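Acyl-coa oxidase (Arabidopsis thaliana, PDB 1W07) catalyses the FAD-dependent desaturation of long- and medium-chain acyl-CoAs to 2-trans-enoyl-CoAs, passing the electrons to O2 to form H2O2 in peroxisomal beta-oxidation. Local coordinates at the interface of chains A and B. Residues are numbered along the deposited sequence; one frame, centred on the assembly and turned at random. Chains: chain A/B, Acyl-coa oxidase.

Contact 1 and contact 2 are matching parts of one two-fold symmetric interface. Their C-alpha centres lie about 38 Å apart. Each sets Tyr650, near one chain's C-terminus, against helix 58-78 of the other, so the two chains pack on each other in the same way. Lys63, Leu66 and Ala70 face Tyr650 in both. In contact 1 the ring of A:Tyr650 also lies on B:Arg67; in contact 2 A:Tyr98 and B:Leu651 join. Contact 1 lies about 26 Å and contact 2 about 45 Å from B:Glu424, the proposed proton acceptor; the values differ because both run to chain B. Both probably serve the homodimer rather than chemistry.

Contact 1: the interface of chains A and B. Residues chain A 650; chain B 63, 66-67, 70.
A:Tyr650 lays its phenol ring over B:Arg67 on helix 58-78. This is a subunit interface of the homodimer, where the C-terminal region of one chain packs on a helix of the other.

B:Arg67 CA sits over the middle of one ring face, 3.6 Å from the ring centroid, in a CH-pi contact. The arginine CG points away from its own backbone N (chi1 -174°). The extended chain then runs below the ring towards the hydroxyl. Its CG is 3.4 Å from A:Tyr650 CE2, and its CD is 3.6 Å from A:Tyr650 OH. The guanidinium continues past the hydroxyl and is turned 49° from the ring plane. The arginine therefore grips the ring with its aliphatic part, not by stacking its charged group.

Other apolar contacts flank the ring. B:Lys63 crosses the tyrosine at about a right angle and brings CE to 4.0 Å from A:Tyr650 CE1. At the base of the ring, A:Tyr650 CB lies 3.7 Å from B:Leu66 CB. The methyl of B:Ala70 also touches this CB. The tyrosine CG is opposite its own carbonyl carbon (chi1 -47°), which lays the ring across helix 58-78, over B:Arg67. With an alanine in place of A:Tyr650, the CA and aliphatic chain of B:Arg67 would lose the ring that covers them, and the side chain would probably be freer to turn.

A water bridges backbone carbonyls across the contact. Water 1 is 2.7 Å from A:Tyr650 O and 2.8 Å from B:Leu66 O.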
loop_
_atom_site.group_PDB
_atom_site.type_symbol
_atom_site.label_atom_id
_atom_site.label_comp_id
_atom_site.label_asym_id
_atom_site.label_seq_id
_atom_site.Cartn_x
_atom_site.Cartn_y
_atom_site.Cartn_z
ATOM N N TYR A 650 -34.886 9.182 -1.883
ATOM C CA TYR A 650 -33.777 9.787 -2.614
ATOM C C TYR A 650 -33.558 9.427 -4.078
ATOM O O TYR A 650 -32.646 9.966 -4.699
ATOM C CB TYR A 650 -32.478 9.518 -1.855
ATOM C CG TYR A 650 -32.572 9.803 -0.380
ATOM C CD1 TYR A 650 -32.374 8.786 0.556
ATOM C CD2 TYR A 650 -32.855 11.090 0.088
ATOM C CE1 TYR A 650 -32.451 9.048 1.926
ATOM C CE2 TYR A 650 -32.930 11.354 1.449
ATOM C CZ TYR A 650 -32.725 10.331 2.363
ATOM O OH TYR A 650 -32.750 10.591 3.716
ATOM N N LYS B 63 -27.350 4.311 1.970
ATOM C CA LYS B 63 -28.515 5.180 2.087
ATOM C C LYS B 63 -28.085 6.638 2.196
ATOM O O LYS B 63 -28.658 7.523 1.551
ATOM C CB LYS B 63 -29.348 4.791 3.308
ATOM C CG LYS B 63 -30.523 5.735 3.538
ATOM C CD LYS B 63 -31.560 5.149 4.495
ATOM C CE LYS B 63 -32.807 6.032 4.564
ATOM N NZ LYS B 63 -33.906 5.398 5.351
ATOM N N LEU B 66 -27.219 7.980 -1.123
ATOM C CA LEU B 66 -28.366 8.334 -1.955
ATOM C C LEU B 66 -28.873 9.689 -1.493
ATOM O O LEU B 66 -29.231 10.528 -2.316
ATOM C CB LEU B 66 -29.471 7.287 -1.833
ATOM C CG LEU B 66 -29.078 5.878 -2.299
ATOM C CD1 LEU B 66 -30.317 4.968 -2.267
ATOM C CD2 LEU B 66 -28.440 5.941 -3.707
ATOM N N ARG B 67 -28.886 9.908 -0.178
ATOM C CA ARG B 67 -29.329 11.182 0.376
ATOM C C ARG B 67 -28.448 12.328 -0.109
ATOM O O ARG B 67 -28.954 13.362 -0.555
ATOM C CB ARG B 67 -29.291 11.157 1.904
ATOM C CG ARG B 67 -29.886 12.418 2.528
ATOM C CD ARG B 67 -29.645 12.464 4.027
ATOM N NE ARG B 67 -30.348 13.586 4.633
ATOM C CZ ARG B 67 -29.948 14.206 5.740
ATOM N NH1 ARG B 67 -28.841 13.818 6.368
ATOM N NH2 ARG B 67 -30.655 15.224 6.218
ATOM N N ALA B 70 -29.103 13.181 -3.733
ATOM C CA ALA B 70 -30.392 13.839 -3.913
ATOM C C ALA B 70 -30.289 15.290 -3.451
ATOM O O ALA B 70 -30.829 16.203 -4.083
ATOM C CB ALA B 70 -31.466 13.107 -3.120
HETATM O O HOH W 1 -29.995 9.784 -4.904
#

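Contact 2: the interface of chains A and B. Residues chain A 63, 66, 70, 98; chain B 646-647, 650-651, 654.
A:Leu66 packs against B:Tyr650 and B:Leu651 where helix 58-78 of one subunit meets the C-terminal helix 647-655 of the other. The patch belongs to the homodimer interface and combines an apolar seam with a shared water.

The leucine can be followed outward from its backbone. CB meets the start of the tyrosine side chain, 3.7 Å from B:Tyr650 CB, and also faces CD1 of that ring. CG lies opposite the leucine's own carbonyl carbon (chi1 -62°), and from this branch point the two methyls reach different partners. CD1 touches the backbone ahead of the helix, 3.9 Å from B:Gly646 C. The same methyl is 4.1 Å from B:Leu651 CD1. The other methyl, CD2, is 4.1 Å from B:Leu651 CD2. The two leucines thus meet methyl to methyl, their side chains set at a slant.

B:Leu651 CD2 is shared with a second partner. It lies 3.9 Å from A:Tyr98 OH and also touches CZ and CE2 of that ring. The tyrosine and leucine side chains run past each other in opposite directions. The phenol from helix 98-113 thus borders the leucine pair. On the other flank, the extended chain of A:Lys63 passes B:Gly646, its CE touching the glycine CA. The methyl of A:Ala70 packs on B:Tyr650 CB.

Water 2 joins groups of both subunits. It is 2.8 Å from A:Leu66 O and 2.8 Å from B:Tyr650 O, so it bridges two backbone carbonyls across the interface. It also ties in the phenol hydroxyl, which probably helps to fix the ring. The water lies in the ring plane of A:Tyr98, 2.7 Å from its OH.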
loop_
_atom_site.group_PDB
_atom_site.type_symbol
_atom_site.label_atom_id
_atom_site.label_comp_id
_atom_site.label_asym_id
_atom_site.label_seq_id
_atom_site.Cartn_x
_atom_site.Cartn_y
_atom_site.Cartn_z
ATOM N N LYS A 63 -17.286 -7.731 20.337
ATOM C CA LYS A 63 -17.951 -8.753 21.137
ATOM C C LYS A 63 -17.666 -10.153 20.580
ATOM O O LYS A 63 -17.393 -11.092 21.326
ATOM C CB LYS A 63 -19.453 -8.487 21.149
ATOM C CG LYS A 63 -20.239 -9.373 22.100
ATOM C CD LYS A 63 -21.706 -8.961 22.155
ATOM C CE LYS A 63 -22.431 -9.727 23.251
ATOM N NZ LYS A 63 -23.855 -9.324 23.406
ATOM N N LEU A 66 -14.356 -11.211 21.713
ATOM C CA LEU A 66 -14.315 -11.645 23.111
ATOM C C LEU A 66 -14.800 -13.087 23.195
ATOM O O LEU A 66 -14.235 -13.893 23.928
ATOM C CB LEU A 66 -15.184 -10.742 24.005
ATOM C CG LEU A 66 -14.787 -9.259 24.107
ATOM C CD1 LEU A 66 -15.747 -8.532 25.050
ATOM C CD2 LEU A 66 -13.343 -9.123 24.599
ATOM N N ALA A 70 -12.786 -16.351 24.671
ATOM C CA ALA A 70 -13.338 -17.149 25.768
ATOM C C ALA A 70 -13.438 -18.608 25.332
ATOM O O ALA A 70 -13.090 -19.521 26.089
ATOM C CB ALA A 70 -14.719 -16.619 26.153
ATOM N N TYR A 98 -6.996 -8.789 22.666
ATOM C CA TYR A 98 -6.265 -8.427 23.877
ATOM C C TYR A 98 -5.320 -9.537 24.347
ATOM O O TYR A 98 -4.284 -9.258 24.953
ATOM C CB TYR A 98 -7.261 -8.064 25.000
ATOM C CG TYR A 98 -8.067 -9.241 25.516
ATOM C CD1 TYR A 98 -7.563 -10.067 26.525
ATOM C CD2 TYR A 98 -9.301 -9.576 24.945
ATOM C CE1 TYR A 98 -8.266 -11.207 26.943
ATOM C CE2 TYR A 98 -10.010 -10.707 25.364
ATOM C CZ TYR A 98 -9.479 -11.519 26.365
ATOM O OH TYR A 98 -10.170 -12.635 26.778
ATOM N N GLY B 646 -20.362 -7.747 26.233
ATOM C CA GLY B 646 -19.742 -9.041 26.037
ATOM C C GLY B 646 -18.898 -9.357 27.259
ATOM O O GLY B 646 -18.438 -10.483 27.454
ATOM N N TYR B 647 -18.685 -8.342 28.083
ATOM C CA TYR B 647 -17.906 -8.485 29.308
ATOM C C TYR B 647 -18.485 -9.574 30.219
ATOM O O TYR B 647 -17.765 -10.472 30.668
ATOM C CB TYR B 647 -17.893 -7.158 30.060
ATOM C CG TYR B 647 -17.740 -7.300 31.557
ATOM C CD1 TYR B 647 -16.531 -7.693 32.123
ATOM C CD2 TYR B 647 -18.816 -7.059 32.404
ATOM C CE1 TYR B 647 -16.394 -7.844 33.497
ATOM C CE2 TYR B 647 -18.698 -7.202 33.778
ATOM C CZ TYR B 647 -17.479 -7.602 34.319
ATOM O OH TYR B 647 -17.350 -7.789 35.674
ATOM N N TYR B 650 -18.191 -13.081 28.167
ATOM C CA TYR B 650 -16.877 -13.553 27.741
ATOM C C TYR B 650 -15.648 -13.101 28.515
ATOM O O TYR B 650 -14.549 -13.622 28.287
ATOM C CB TYR B 650 -16.712 -13.229 26.256
ATOM C CG TYR B 650 -17.945 -13.593 25.443
ATOM C CD1 TYR B 650 -18.633 -12.626 24.715
ATOM C CD2 TYR B 650 -18.437 -14.899 25.428
ATOM C CE1 TYR B 650 -19.783 -12.942 23.992
ATOM C CE2 TYR B 650 -19.591 -15.236 24.712
ATOM C CZ TYR B 650 -20.257 -14.248 23.988
ATOM O OH TYR B 650 -21.361 -14.560 23.235
ATOM N N LEU B 651 -15.812 -12.147 29.424
ATOM C CA LEU B 651 -14.679 -11.677 30.215
ATOM C C LEU B 651 -14.783 -12.083 31.684
ATOM O O LEU B 651 -13.827 -12.621 32.251
ATOM C CB LEU B 651 -14.541 -10.151 30.109
ATOM C CG LEU B 651 -14.051 -9.622 28.751
ATOM C CD1 LEU B 651 -14.068 -8.090 28.717
ATOM C CD2 LEU B 651 -12.648 -10.161 28.507
ATOM N N VAL B 654 -13.996 -15.757 32.520
ATOM C CA VAL B 654 -12.574 -16.072 32.399
ATOM C C VAL B 654 -11.834 -15.627 33.656
ATOM O O VAL B 654 -11.049 -16.386 34.235
ATOM C CB VAL B 654 -11.947 -15.361 31.167
ATOM C CG1 VAL B 654 -10.442 -15.581 31.142
ATOM C CG2 VAL B 654 -12.577 -15.891 29.883
HETATM O O HOH W 2 -12.751 -13.082 26.172
#